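PDB 5U22: N2152 from Neocallimastix frontalis, which probably hydrolyses rare arabinosyl glycosides, as a family 39 glycoside hydrolase that combines a TIM barrel with a beta sandwich. Local coordinates for residues A[125-131]-A[174-178]; A[214-219]-A[246-250]; A[252-256]-A[278-282]; A[298-304]-A[383-388]. All blocks are in the same frame, centred on the assembly; numbering follows the deposited sequence.

Contact 1 (A[125-131]-A[174-178])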
loop_
_atom_site.group_PDB
_atom_site.type_symbol
_atom_site.label_atom_id
_atom_site.label_comp_id
_atom_site.label_asym_id
_atom_site.label_seq_id
_atom_site.Cartn_x
_atom_site.Cartn_y
_atom_site.Cartn_z
ATOM N N ARG A 125 -13.926 14.727 19.295
ATOM C CA ARG A 125 -13.698 14.524 20.727
ATOM C C ARG A 125 -14.335 13.231 21.208
ATOM O O ARG A 125 -13.736 12.485 21.990
ATOM C CB ARG A 125 -14.254 15.688 21.541
ATOM C CG ARG A 125 -13.477 16.969 21.461
ATOM C CD ARG A 125 -14.185 18.030 22.317
ATOM N NE ARG A 125 -13.619 19.351 22.107
ATOM C CZ ARG A 125 -12.472 19.749 22.642
ATOM N NH1 ARG A 125 -11.769 18.916 23.396
ATOM N NH2 ARG A 125 -12.020 20.973 22.420
ATOM N N SER A 126 -15.575 12.974 20.788
ATOM C CA SER A 126 -16.232 11.724 21.156
ATOM C C SER A 126 -15.460 10.521 20.630
ATOM O O SER A 126 -15.306 9.522 21.343
ATOM C CB SER A 126 -17.669 11.704 20.638
ATOM O OG SER A 126 -18.265 10.443 20.880
ATOM N N PHE A 127 -14.943 10.600 19.395
ATOM C CA PHE A 127 -14.172 9.476 18.873
ATOM C C PHE A 127 -12.895 9.268 19.681
ATOM O O PHE A 127 -12.535 8.131 20.010
ATOM C CB PHE A 127 -13.814 9.663 17.400
ATOM C CG PHE A 127 -12.785 8.676 16.944
ATOM C CD1 PHE A 127 -13.144 7.352 16.721
ATOM C CD2 PHE A 127 -11.442 9.031 16.866
ATOM C CE1 PHE A 127 -12.182 6.407 16.372
ATOM C CE2 PHE A 127 -10.474 8.091 16.517
ATOM C CZ PHE A 127 -10.846 6.777 16.272
ATOM N N ILE A 128 -12.184 10.359 19.988
ATOM C CA ILE A 128 -10.911 10.235 20.700
ATOM C C ILE A 128 -11.124 9.672 22.097
ATOM O O ILE A 128 -10.309 8.891 22.600
ATOM C CB ILE A 128 -10.191 11.590 20.735
ATOM C CG1 ILE A 128 -9.750 11.957 19.320
ATOM C CG2 ILE A 128 -8.976 11.528 21.639
ATOM C CD1 ILE A 128 -8.832 10.927 18.692
ATOM N N ASN A 129 -12.219 10.054 22.746
ATOM C CA ASN A 129 -12.562 9.447 24.029
ATOM C C ASN A 129 -12.720 7.933 23.897
ATOM O O ASN A 129 -12.160 7.166 24.692
ATOM C CB ASN A 129 -13.836 10.077 24.576
ATOM C CG ASN A 129 -14.337 9.378 25.821
ATOM O OD1 ASN A 129 -13.782 9.552 26.910
ATOM N ND2 ASN A 129 -15.397 8.586 25.674
ATOM N N ASP A 130 -13.480 7.482 22.891
ATOM C CA ASP A 130 -13.669 6.046 22.697
ATOM C C ASP A 130 -12.363 5.365 22.321
ATOM O O ASP A 130 -12.109 4.228 22.735
ATOM C CB ASP A 130 -14.721 5.784 21.621
ATOM C CG ASP A 130 -16.107 6.240 22.035
ATOM O OD1 ASP A 130 -16.320 6.482 23.244
ATOM O OD2 ASP A 130 -16.988 6.346 21.158
ATOM N N LYS A 131 -11.546 6.038 21.509
ATOM C CA LYS A 131 -10.221 5.532 21.158
ATOM C C LYS A 131 -9.385 5.264 22.405
ATOM O O LYS A 131 -8.834 4.172 22.573
ATOM C CB LYS A 131 -9.523 6.530 20.230
ATOM C CG LYS A 131 -8.098 6.166 19.825
ATOM C CD LYS A 131 -7.548 7.188 18.833
ATOM C CE LYS A 131 -6.096 6.882 18.406
ATOM N NZ LYS A 131 -5.074 7.264 19.412
ATOM N N ILE A 174 -5.783 16.842 22.446
ATOM C CA ILE A 174 -6.541 15.741 23.032
ATOM C C ILE A 174 -5.967 14.349 22.745
ATOM O O ILE A 174 -6.368 13.390 23.414
ATOM C CB ILE A 174 -8.024 15.789 22.610
ATOM C CG1 ILE A 174 -8.202 15.451 21.121
ATOM C CG2 ILE A 174 -8.630 17.160 22.932
ATOM C CD1 ILE A 174 -9.665 15.502 20.667
ATOM N N ASP A 175 -5.058 14.203 21.782
ATOM C CA ASP A 175 -4.407 12.913 21.516
ATOM C C ASP A 175 -2.944 13.168 21.164
ATOM O O ASP A 175 -2.486 12.870 20.056
ATOM C CB ASP A 175 -5.142 12.157 20.401
ATOM C CG ASP A 175 -4.767 10.679 20.326
ATOM O OD1 ASP A 175 -3.977 10.204 21.174
ATOM O OD2 ASP A 175 -5.280 9.978 19.411
ATOM N N PRO A 176 -2.175 13.722 22.108
ATOM C CA PRO A 176 -0.854 14.278 21.759
ATOM C C PRO A 176 0.155 13.245 21.283
ATOM O O PRO A 176 1.084 13.588 20.542
ATOM C CB PRO A 176 -0.406 14.940 23.075
ATOM C CG PRO A 176 -1.133 14.192 24.137
ATOM C CD PRO A 176 -2.477 13.861 23.540
ATOM N N ASN A 177 0.008 11.987 21.679
ATOM C CA ASN A 177 0.990 10.980 21.315
ATOM C C ASN A 177 0.652 10.250 20.022
ATOM O O ASN A 177 1.412 9.364 19.605
ATOM C CB ASN A 177 1.146 10.008 22.476
ATOM C CG ASN A 177 1.593 10.716 23.727
ATOM O OD1 ASN A 177 2.514 11.538 23.680
ATOM N ND2 ASN A 177 0.926 10.445 24.835
ATOM N N GLU A 178 -0.442 10.612 19.365
ATOM C CA GLU A 178 -0.810 9.952 18.126
ATOM C C GLU A 178 -0.242 10.714 16.934
ATOM O O GLU A 178 -0.089 11.938 16.969
ATOM C CB GLU A 178 -2.334 9.836 18.014
ATOM C CG GLU A 178 -2.817 8.985 16.845
ATOM C CD GLU A 178 -2.263 7.568 16.879
ATOM O OE1 GLU A 178 -2.917 6.686 17.489
ATOM O OE2 GLU A 178 -1.173 7.337 16.298
#
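The carboxylates of D175 and E178 each offer one oxygen to the ammonium of K131, and R125, earlier on helix 117-134, brings NH1 of its guanidinium obliquely to within 3.6 Å of CG2 of I174. On D175 the amine uses the syn lone pair of OD2, with NZ 2.7 Å from OD2; on E178 it takes the anti lone pair of OE1, NZ to OE1 being 2.9 Å. One ammonium group thus bridges two acids in a small salt-bridge network. K131 gets there with CG trans to the main-chain nitrogen (chi1 177°) and a straight run to CE, after which a bend at chi4 (-78°) turns NZ in between them. A leucine here would lack the amine and would probably leave the two carboxylates close together without the positive charge that now lies between them. One turn back along the helix, I128 packs on I174, its CG1 3.8 Å from CD1, while its own CD1 lies 3.7 Å from OD2 of D175. The type I turn from D175 to E178, with E178 N bonded to D175 O, sets the two acids on the same lysine. Helix 117-134 is thereby fastened to the loop leading from helix 160-174 into strand 180-185, two successive beta-alpha units of the barrel, with F139 and N142 of strand 139-143 lying against the salt-bridged side chains.

Contact 2 (A[214-219]-A[246-250])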
loop_
_atom_site.group_PDB
_atom_site.type_symbol
_atom_site.label_atom_id
_atom_site.label_comp_id
_atom_site.label_asym_id
_atom_site.label_seq_id
_atom_site.Cartn_x
_atom_site.Cartn_y
_atom_site.Cartn_z
ATOM N N GLU A 214 -2.736 7.428 -5.100
ATOM C CA GLU A 214 -2.208 7.138 -6.439
ATOM C C GLU A 214 -3.226 6.240 -7.137
ATOM O O GLU A 214 -3.075 5.016 -7.216
ATOM C CB GLU A 214 -0.809 6.502 -6.382
ATOM C CG GLU A 214 0.295 7.436 -5.844
ATOM C CD GLU A 214 0.713 8.522 -6.840
ATOM O OE1 GLU A 214 0.027 8.717 -7.878
ATOM O OE2 GLU A 214 1.749 9.178 -6.573
ATOM N N LEU A 215 -4.271 6.874 -7.664
ATOM C CA LEU A 215 -5.378 6.167 -8.285
ATOM C C LEU A 215 -5.734 6.773 -9.640
ATOM O O LEU A 215 -6.782 6.441 -10.197
ATOM C CB LEU A 215 -6.593 6.161 -7.340
ATOM C CG LEU A 215 -6.932 7.475 -6.622
ATOM C CD1 LEU A 215 -7.518 8.543 -7.573
ATOM C CD2 LEU A 215 -7.901 7.185 -5.479
ATOM N N SER A 216 -4.868 7.631 -10.188
ATOM C CA SER A 216 -5.149 8.425 -11.378
ATOM C C SER A 216 -4.324 8.013 -12.585
ATOM O O SER A 216 -4.447 8.643 -13.635
ATOM C CB SER A 216 -4.881 9.910 -11.093
ATOM O OG SER A 216 -5.656 10.366 -10.012
ATOM N N GLY A 217 -3.488 6.985 -12.461
ATOM C CA GLY A 217 -2.556 6.613 -13.512
ATOM C C GLY A 217 -1.191 6.352 -12.918
ATOM O O GLY A 217 -0.648 7.197 -12.200
ATOM N N ILE A 218 -0.618 5.184 -13.201
ATOM C CA ILE A 218 0.578 4.768 -12.474
ATOM C C ILE A 218 1.859 5.412 -13.010
ATOM O O ILE A 218 2.858 5.477 -12.281
ATOM C CB ILE A 218 0.673 3.234 -12.504
ATOM C CG1 ILE A 218 1.608 2.744 -11.389
ATOM C CG2 ILE A 218 1.128 2.758 -13.887
ATOM C CD1 ILE A 218 1.715 1.239 -11.273
ATOM N N ASP A 219 1.848 5.916 -14.249
ATOM C CA ASP A 219 3.077 6.379 -14.898
ATOM C C ASP A 219 3.869 7.348 -14.021
ATOM O O ASP A 219 5.104 7.257 -13.939
ATOM C CB ASP A 219 2.745 7.054 -16.237
ATOM C CG ASP A 219 1.987 6.149 -17.185
ATOM O OD1 ASP A 219 0.815 5.811 -16.903
ATOM O OD2 ASP A 219 2.557 5.794 -18.231
ATOM N N GLU A 246 -4.423 5.167 -0.605
ATOM C CA GLU A 246 -5.268 4.548 -1.628
ATOM C C GLU A 246 -4.435 4.422 -2.891
ATOM O O GLU A 246 -3.871 5.419 -3.344
ATOM C CB GLU A 246 -6.528 5.374 -1.927
ATOM C CG GLU A 246 -7.497 5.501 -0.726
ATOM C CD GLU A 246 -8.783 6.197 -1.107
ATOM O OE1 GLU A 246 -9.182 6.051 -2.276
ATOM O OE2 GLU A 246 -9.380 6.890 -0.249
ATOM N N TYR A 247 -4.354 3.218 -3.465
ATOM C CA TYR A 247 -3.652 3.075 -4.739
ATOM C C TYR A 247 -4.326 2.045 -5.633
ATOM O O TYR A 247 -4.806 1.014 -5.158
ATOM C CB TYR A 247 -2.167 2.694 -4.555
ATOM C CG TYR A 247 -1.839 1.312 -4.000
ATOM C CD1 TYR A 247 -1.546 1.136 -2.649
ATOM C CD2 TYR A 247 -1.732 0.206 -4.838
ATOM C CE1 TYR A 247 -1.211 -0.113 -2.142
ATOM C CE2 TYR A 247 -1.407 -1.042 -4.342
ATOM C CZ TYR A 247 -1.139 -1.198 -3.002
ATOM O OH TYR A 247 -0.804 -2.437 -2.514
ATOM N N CYS A 248 -4.324 2.325 -6.936
ATOM C CA CYS A 248 -4.956 1.456 -7.927
ATOM C C CYS A 248 -4.544 1.930 -9.306
ATOM O O CYS A 248 -4.271 3.114 -9.504
ATOM C CB CYS A 248 -6.484 1.499 -7.799
ATOM S SG CYS A 248 -7.402 0.281 -8.779
ATOM N N ASP A 249 -4.489 0.993 -10.251
ATOM C CA ASP A 249 -4.393 1.360 -11.656
ATOM C C ASP A 249 -5.525 2.314 -12.023
ATOM O O ASP A 249 -6.589 2.309 -11.398
ATOM C CB ASP A 249 -4.472 0.104 -12.533
ATOM C CG ASP A 249 -4.209 0.408 -13.987
ATOM O OD1 ASP A 249 -3.024 0.534 -14.346
ATOM O OD2 ASP A 249 -5.176 0.557 -14.765
ATOM N N GLU A 250 -5.297 3.134 -13.057
ATOM C CA GLU A 250 -6.344 4.038 -13.531
ATOM C C GLU A 250 -7.642 3.297 -13.837
ATOM O O GLU A 250 -8.734 3.842 -13.625
ATOM C CB GLU A 250 -5.865 4.808 -14.771
ATOM C CG GLU A 250 -5.510 3.938 -15.998
ATOM C CD GLU A 250 -4.472 4.598 -16.904
ATOM O OE1 GLU A 250 -3.336 4.814 -16.436
ATOM O OE2 GLU A 250 -4.792 4.915 -18.077
HETATM O O HOH W 1 -7.936 4.048 -9.856
HETATM O O HOH W 2 -2.635 5.105 -10.516
HETATM O O HOH W 3 -2.601 3.327 -14.385
#
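L215 and E246 run side by side in the same direction: a chi1 of 44° sets CG of L215 between its backbone N and carbonyl carbon and turns the leucine branch along the extended glutamate, which puts CD2 of L215 3.6 Å from OE1 of E246. The two segments follow or end neighbouring parallel strands of the TIM barrel, at the C-terminal ends where the active site of such glycosidases lies. Consistent with that, E246 forms a salt bridge with R68 and hydrogen-bonds a buffer molecule, bis-tris. A single parallel bridge between E214 and Y247 carries the strand pairing a step further: E214 N donates to E246 O at 2.9 Å and 168°, and C248 N returns to E214 O at 3.0 Å. Between those bonds CA of Y247 comes 3.2 Å from E214 O as a CA-H...O contact. Beyond C248 the backbones stay close, but water replaces the direct bonds, water 1 donating to both L215 O and D249 O, and water 2 linking G217 N to C248 O. At G217 the phi of 134° calls for glycine, and CA lies 3.5 Å from OE1 of E250. That carboxylate and D219 are like charges, which K327 probably offsets through a salt bridge to D219 and a long, weak ion pair to E250. Water 3 accepts from I218 N and E250 N and donates to E250 OE1 at 2.6 Å.

Contact 3 (A[252-256]-A[278-282]). With EDO (1,2-ethanediol), chain C.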
loop_
_atom_site.group_PDB
_atom_site.type_symbol
_atom_site.label_atom_id
_atom_site.label_comp_id
_atom_site.label_asym_id
_atom_site.label_seq_id
_atom_site.Cartn_x
_atom_site.Cartn_y
_atom_site.Cartn_z
ATOM N N HIS A 252 -10.284 1.020 -12.628
ATOM C CA HIS A 252 -10.724 0.519 -11.322
ATOM C C HIS A 252 -10.827 -1.000 -11.295
ATOM O O HIS A 252 -10.717 -1.613 -10.230
ATOM C CB HIS A 252 -12.098 1.092 -10.952
ATOM C CG HIS A 252 -12.174 2.590 -10.938
ATOM N ND1 HIS A 252 -13.364 3.263 -10.751
ATOM C CD2 HIS A 252 -11.221 3.543 -11.080
ATOM C CE1 HIS A 252 -13.139 4.565 -10.772
ATOM N NE2 HIS A 252 -11.850 4.762 -10.989
ATOM N N ASP A 253 -11.103 -1.621 -12.444
ATOM C CA ASP A 253 -11.290 -3.065 -12.475
ATOM C C ASP A 253 -10.001 -3.836 -12.210
ATOM O O ASP A 253 -10.058 -5.051 -11.998
ATOM C CB ASP A 253 -11.885 -3.481 -13.822
ATOM C CG ASP A 253 -13.294 -2.971 -14.015
ATOM O OD1 ASP A 253 -14.004 -2.768 -12.999
ATOM O OD2 ASP A 253 -13.699 -2.787 -15.186
ATOM N N LEU A 254 -8.857 -3.166 -12.214
ATOM C CA LEU A 254 -7.578 -3.801 -11.921
ATOM C C LEU A 254 -7.208 -3.720 -10.442
ATOM O O LEU A 254 -6.097 -4.127 -10.070
ATOM C CB LEU A 254 -6.468 -3.167 -12.768
ATOM C CG LEU A 254 -6.609 -3.210 -14.299
ATOM C CD1 LEU A 254 -5.243 -3.183 -14.985
ATOM C CD2 LEU A 254 -7.443 -4.390 -14.791
ATOM N N GLU A 255 -8.100 -3.198 -9.603
ATOM C CA GLU A 255 -7.886 -3.234 -8.164
ATOM C C GLU A 255 -7.628 -4.670 -7.729
ATOM O O GLU A 255 -8.369 -5.586 -8.099
ATOM C CB GLU A 255 -9.117 -2.664 -7.439
ATOM C CG GLU A 255 -8.926 -2.391 -5.954
ATOM C CD GLU A 255 -10.202 -1.905 -5.296
ATOM O OE1 GLU A 255 -10.957 -2.752 -4.753
ATOM O OE2 GLU A 255 -10.468 -0.681 -5.365
ATOM N N GLY A 256 -6.546 -4.878 -6.985
ATOM C CA GLY A 256 -6.226 -6.234 -6.582
ATOM C C GLY A 256 -5.718 -7.161 -7.670
ATOM O O GLY A 256 -5.556 -8.356 -7.411
ATOM N N ILE A 278 -4.506 -0.424 -0.748
ATOM C CA ILE A 278 -5.301 -0.550 -1.955
ATOM C C ILE A 278 -6.594 0.266 -1.824
ATOM O O ILE A 278 -7.132 0.455 -0.724
ATOM C CB ILE A 278 -5.583 -2.038 -2.221
ATOM C CG1 ILE A 278 -4.255 -2.782 -2.400
ATOM C CG2 ILE A 278 -6.454 -2.244 -3.465
ATOM C CD1 ILE A 278 -4.424 -4.279 -2.385
ATOM N N THR A 279 -7.077 0.775 -2.960
ATOM C CA THR A 279 -8.343 1.493 -3.019
ATOM C C THR A 279 -9.510 0.628 -2.553
ATOM O O THR A 279 -9.400 -0.591 -2.362
ATOM C CB THR A 279 -8.639 1.962 -4.450
ATOM O OG1 THR A 279 -8.379 0.887 -5.374
ATOM C CG2 THR A 279 -7.798 3.179 -4.806
ATOM N N TRP A 280 -10.653 1.298 -2.372
ATOM C CA TRP A 280 -11.963 0.661 -2.185
ATOM C C TRP A 280 -12.882 1.265 -3.238
ATOM O O TRP A 280 -13.703 2.138 -2.937
ATOM C CB TRP A 280 -12.488 0.887 -0.780
ATOM C CG TRP A 280 -13.838 0.265 -0.522
ATOM C CD1 TRP A 280 -14.270 -0.973 -0.913
ATOM C CD2 TRP A 280 -14.925 0.869 0.182
ATOM N NE1 TRP A 280 -15.553 -1.184 -0.472
ATOM C CE2 TRP A 280 -15.984 -0.061 0.191
ATOM C CE3 TRP A 280 -15.104 2.109 0.810
ATOM C CZ2 TRP A 280 -17.205 0.210 0.805
ATOM C CZ3 TRP A 280 -16.310 2.373 1.424
ATOM C CH2 TRP A 280 -17.346 1.430 1.419
ATOM N N TRP A 281 -12.732 0.818 -4.484
ATOM C CA TRP A 281 -13.579 1.358 -5.541
ATOM C C TRP A 281 -14.970 0.742 -5.566
ATOM O O TRP A 281 -15.896 1.376 -6.079
ATOM C CB TRP A 281 -12.938 1.162 -6.919
ATOM C CG TRP A 281 -11.937 2.206 -7.277
ATOM C CD1 TRP A 281 -10.614 2.010 -7.543
ATOM C CD2 TRP A 281 -12.171 3.610 -7.406
ATOM N NE1 TRP A 281 -10.011 3.207 -7.844
ATOM C CE2 TRP A 281 -10.948 4.204 -7.768
ATOM C CE3 TRP A 281 -13.303 4.422 -7.275
ATOM C CZ2 TRP A 281 -10.817 5.571 -7.980
ATOM C CZ3 TRP A 281 -13.173 5.773 -7.489
ATOM C CH2 TRP A 281 -11.938 6.339 -7.838
ATOM N N PHE A 282 -15.141 -0.468 -5.041
ATOM C CA PHE A 282 -16.395 -1.205 -5.180
ATOM C C PHE A 282 -17.125 -1.173 -3.844
ATOM O O PHE A 282 -17.042 -2.093 -3.030
ATOM C CB PHE A 282 -16.105 -2.586 -5.702
ATOM C CG PHE A 282 -15.406 -2.528 -7.009
ATOM C CD1 PHE A 282 -16.098 -2.154 -8.144
ATOM C CD2 PHE A 282 -14.030 -2.698 -7.085
ATOM C CE1 PHE A 282 -15.443 -2.023 -9.360
ATOM C CE2 PHE A 282 -13.378 -2.571 -8.291
ATOM C CZ PHE A 282 -14.096 -2.233 -9.437
HETATM C C1 EDO C . -16.651 1.381 -9.755
HETATM O O1 EDO C . -15.404 1.284 -10.457
HETATM C C2 EDO C . -16.652 2.660 -8.928
HETATM O O2 EDO C . -16.421 3.777 -9.800
HETATM O O HOH W 4 -13.322 -2.257 -3.698
#
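H252 and W281 stack face to face, the imidazole lying over the six-membered ring with centroids 3.5 Å apart and planes at 9°. The CB of H252 adds a CH-pi contact over the five-membered ring. F282 is approached at its rim instead: H252 O sits near the ring plane, 3.4 Å from CE2, and OD1 of D253 is 3.6 Å from CZ. K381 makes a cation-pi contact with the same ring.

Hydrogen bonding centres on E255, whose extended chain, with CG pointing opposite the amide N (chi1 -169°), drives the carboxylate into the loop after strand 275-278. Bis-tris bound there hydrogen-bonds W280 O, consistent with the active-site end of the TIM barrel. OE2 takes two donors: W281 N on its syn lone pair at 2.9 Å and 160°, and OG1 of T279 on the anti side, out of the carboxylate plane, at 2.6 Å. The other oxygen, OE1, receives water 4, which also accepts from F282 N, and bonds S291. The aliphatic part of E255 packs on I278, CG 3.5 Å from CG2.

The ethanediol, probably from the crystallisation liquor, hydrogen-bonds ND1 of H252 through both hydroxyls, O1 at 2.9 Å from ND1.

Contact 4 (A[298-304]-A[383-388])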
loop_
_atom_site.group_PDB
_atom_site.type_symbol
_atom_site.label_atom_id
_atom_site.label_comp_id
_atom_site.label_asym_id
_atom_site.label_seq_id
_atom_site.Cartn_x
_atom_site.Cartn_y
_atom_site.Cartn_z
ATOM N N GLN A 298 -14.112 -16.151 -0.665
ATOM C CA GLN A 298 -13.200 -16.862 -1.550
ATOM C C GLN A 298 -12.035 -15.975 -1.958
ATOM O O GLN A 298 -12.221 -14.793 -2.263
ATOM C CB GLN A 298 -13.920 -17.350 -2.802
ATOM C CG GLN A 298 -15.044 -18.331 -2.526
ATOM C CD GLN A 298 -15.992 -18.423 -3.684
ATOM O OE1 GLN A 298 -16.750 -17.488 -3.967
ATOM N NE2 GLN A 298 -15.959 -19.549 -4.375
ATOM N N LYS A 299 -10.845 -16.570 -2.005
ATOM C CA LYS A 299 -9.656 -15.863 -2.463
ATOM C C LYS A 299 -9.748 -15.554 -3.952
ATOM O O LYS A 299 -10.226 -16.370 -4.744
ATOM C CB LYS A 299 -8.408 -16.709 -2.204
ATOM C CG LYS A 299 -8.114 -16.990 -0.729
ATOM C CD LYS A 299 -7.090 -18.096 -0.597
ATOM C CE LYS A 299 -6.824 -18.427 0.865
ATOM N NZ LYS A 299 -5.759 -19.465 1.021
ATOM N N GLY A 300 -9.285 -14.365 -4.337
ATOM C CA GLY A 300 -9.021 -14.058 -5.725
ATOM C C GLY A 300 -7.538 -14.215 -6.032
ATOM O O GLY A 300 -6.723 -14.508 -5.158
ATOM N N ALA A 301 -7.201 -14.023 -7.312
ATOM C CA ALA A 301 -5.807 -14.132 -7.735
ATOM C C ALA A 301 -4.903 -13.223 -6.913
ATOM O O ALA A 301 -3.810 -13.629 -6.511
ATOM C CB ALA A 301 -5.674 -13.793 -9.223
ATOM N N GLY A 302 -5.351 -11.996 -6.645
ATOM C CA GLY A 302 -4.513 -11.046 -5.932
ATOM C C GLY A 302 -4.135 -11.502 -4.538
ATOM O O GLY A 302 -3.055 -11.175 -4.047
ATOM N N TRP A 303 -5.016 -12.257 -3.878
ATOM C CA TRP A 303 -4.679 -12.776 -2.556
ATOM C C TRP A 303 -3.372 -13.550 -2.612
ATOM O O TRP A 303 -2.475 -13.351 -1.788
ATOM C CB TRP A 303 -5.804 -13.667 -2.035
ATOM C CG TRP A 303 -5.647 -13.996 -0.588
ATOM C CD1 TRP A 303 -6.215 -13.336 0.466
ATOM C CD2 TRP A 303 -4.876 -15.069 -0.025
ATOM N NE1 TRP A 303 -5.841 -13.930 1.646
ATOM C CE2 TRP A 303 -5.020 -14.996 1.372
ATOM C CE3 TRP A 303 -4.079 -16.086 -0.568
ATOM C CZ2 TRP A 303 -4.387 -15.898 2.242
ATOM C CZ3 TRP A 303 -3.450 -16.983 0.300
ATOM C CH2 TRP A 303 -3.613 -16.881 1.689
ATOM N N TYR A 304 -3.234 -14.414 -3.614
ATOM C CA TYR A 304 -2.037 -15.239 -3.707
ATOM C C TYR A 304 -0.797 -14.404 -4.019
ATOM O O TYR A 304 0.290 -14.691 -3.499
ATOM C CB TYR A 304 -2.248 -16.330 -4.750
ATOM C CG TYR A 304 -3.235 -17.379 -4.291
ATOM C CD1 TYR A 304 -4.577 -17.311 -4.657
ATOM C CD2 TYR A 304 -2.823 -18.429 -3.472
ATOM C CE1 TYR A 304 -5.488 -18.278 -4.223
ATOM C CE2 TYR A 304 -3.729 -19.399 -3.039
ATOM C CZ TYR A 304 -5.051 -19.316 -3.425
ATOM O OH TYR A 304 -5.933 -20.281 -2.981
ATOM N N THR A 383 -13.326 -13.321 -9.882
ATOM C CA THR A 383 -13.118 -14.711 -10.261
ATOM C C THR A 383 -12.366 -15.430 -9.149
ATOM O O THR A 383 -11.247 -15.022 -8.814
ATOM C CB THR A 383 -12.324 -14.799 -11.557
ATOM O OG1 THR A 383 -13.042 -14.133 -12.602
ATOM C CG2 THR A 383 -12.085 -16.257 -11.957
ATOM N N PRO A 384 -12.927 -16.474 -8.542
ATOM C CA PRO A 384 -12.175 -17.199 -7.512
ATOM C C PRO A 384 -10.929 -17.848 -8.097
ATOM O O PRO A 384 -10.887 -18.222 -9.273
ATOM C CB PRO A 384 -13.178 -18.246 -7.008
ATOM C CG PRO A 384 -14.509 -17.660 -7.337
ATOM C CD PRO A 384 -14.312 -16.955 -8.648
ATOM N N SER A 385 -9.899 -17.966 -7.259
ATOM C CA SER A 385 -8.624 -18.556 -7.645
ATOM C C SER A 385 -8.271 -19.719 -6.728
ATOM O O SER A 385 -8.450 -19.640 -5.505
ATOM C CB SER A 385 -7.503 -17.524 -7.597
ATOM O OG SER A 385 -6.264 -18.109 -7.946
ATOM N N ASN A 386 -7.769 -20.799 -7.320
ATOM C CA ASN A 386 -7.265 -21.921 -6.540
ATOM C C ASN A 386 -5.775 -21.816 -6.295
ATOM O O ASN A 386 -5.192 -22.714 -5.676
ATOM C CB ASN A 386 -7.587 -23.248 -7.229
ATOM C CG ASN A 386 -9.070 -23.482 -7.343
ATOM O OD1 ASN A 386 -9.799 -23.351 -6.358
ATOM N ND2 ASN A 386 -9.535 -23.796 -8.554
ATOM N N GLY A 387 -5.149 -20.743 -6.752
ATOM C CA GLY A 387 -3.762 -20.512 -6.443
ATOM C C GLY A 387 -2.847 -20.622 -7.647
ATOM O O GLY A 387 -3.275 -20.808 -8.792
ATOM N N PRO A 388 -1.553 -20.506 -7.395
ATOM C CA PRO A 388 -0.585 -20.377 -8.485
ATOM C C PRO A 388 -0.300 -21.709 -9.164
ATOM O O PRO A 388 -0.694 -22.780 -8.704
ATOM C CB PRO A 388 0.664 -19.850 -7.776
ATOM C CG PRO A 388 0.540 -20.337 -6.403
ATOM C CD PRO A 388 -0.927 -20.317 -6.075
HETATM O O HOH W 5 -11.081 -19.239 -4.210
HETATM O O HOH W 6 -9.357 -13.323 -9.119
HETATM O O HOH W 7 -8.476 -20.680 -3.115
#
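Y304 and G387 make the tight part of this contact: CA of G387 stands 3.4 Å from the ring centroid, only 7° off the normal, a CH-pi contact over the middle of one face. The opposite face is taken by CE3 of W303. S385 O lies at the edge, near the ring plane, 3.5 Å from CE1; CD of P388 comes in obliquely, 3.7 Å from CD2. A CB on G387 would be tight against the ring and clash with P388, and its backbone angles demand glycine anyway. With an alanine in place of Y304, G387 and P388 would probably face a gap, and water 7 would lose its hydroxyl partner. S385 shapes the loop: its OG, swung away from its own amide (chi1 179°), accepts from G387 N at 3.1 Å, an ST turn. Two domains meet here, since helix 301-310 belongs to the barrel part while 383-388 connects strands 368-376 and 389-397 of the beta sandwich; I376 touches A301, Y304 and S385 alike. Toward the other end the fit slackens. S385 N donates to K299 O at 3.0 Å, tilted 25° from the carbonyl plane, and waters do much of the rest. Water 5 donates to K299 O and S385 O; water 6 links A301 N with T383 O. Outermost, exposed Q298, its OE1 hydrogen-bonded to S295, lays NE2 3.8 Å from CG of P384.

How the contacts relate
From the N terminus the four contacts close their loops in series, none nesting or crossing. Contact 1 shuts the first, 125 to 178, joining helix 117-134 to the loop after the next long helix, 160-174, outside the barrel; its nearest atoms stay about 16 Å from those of contact 3. Contact 2 then closes 214 to 250 and contact 3 closes 252 to 282, both at the C-terminal ends of the last three parallel strands. These two touch: Y247 O and T279 N are 3.2 Å apart, a probable hydrogen bond, and C248 packs on T279 and E255. Contact 4, the longest loop, 298 to 388, ties the last helix to the beta sandwich, its nearest atoms about 3 Å from those of contact 3.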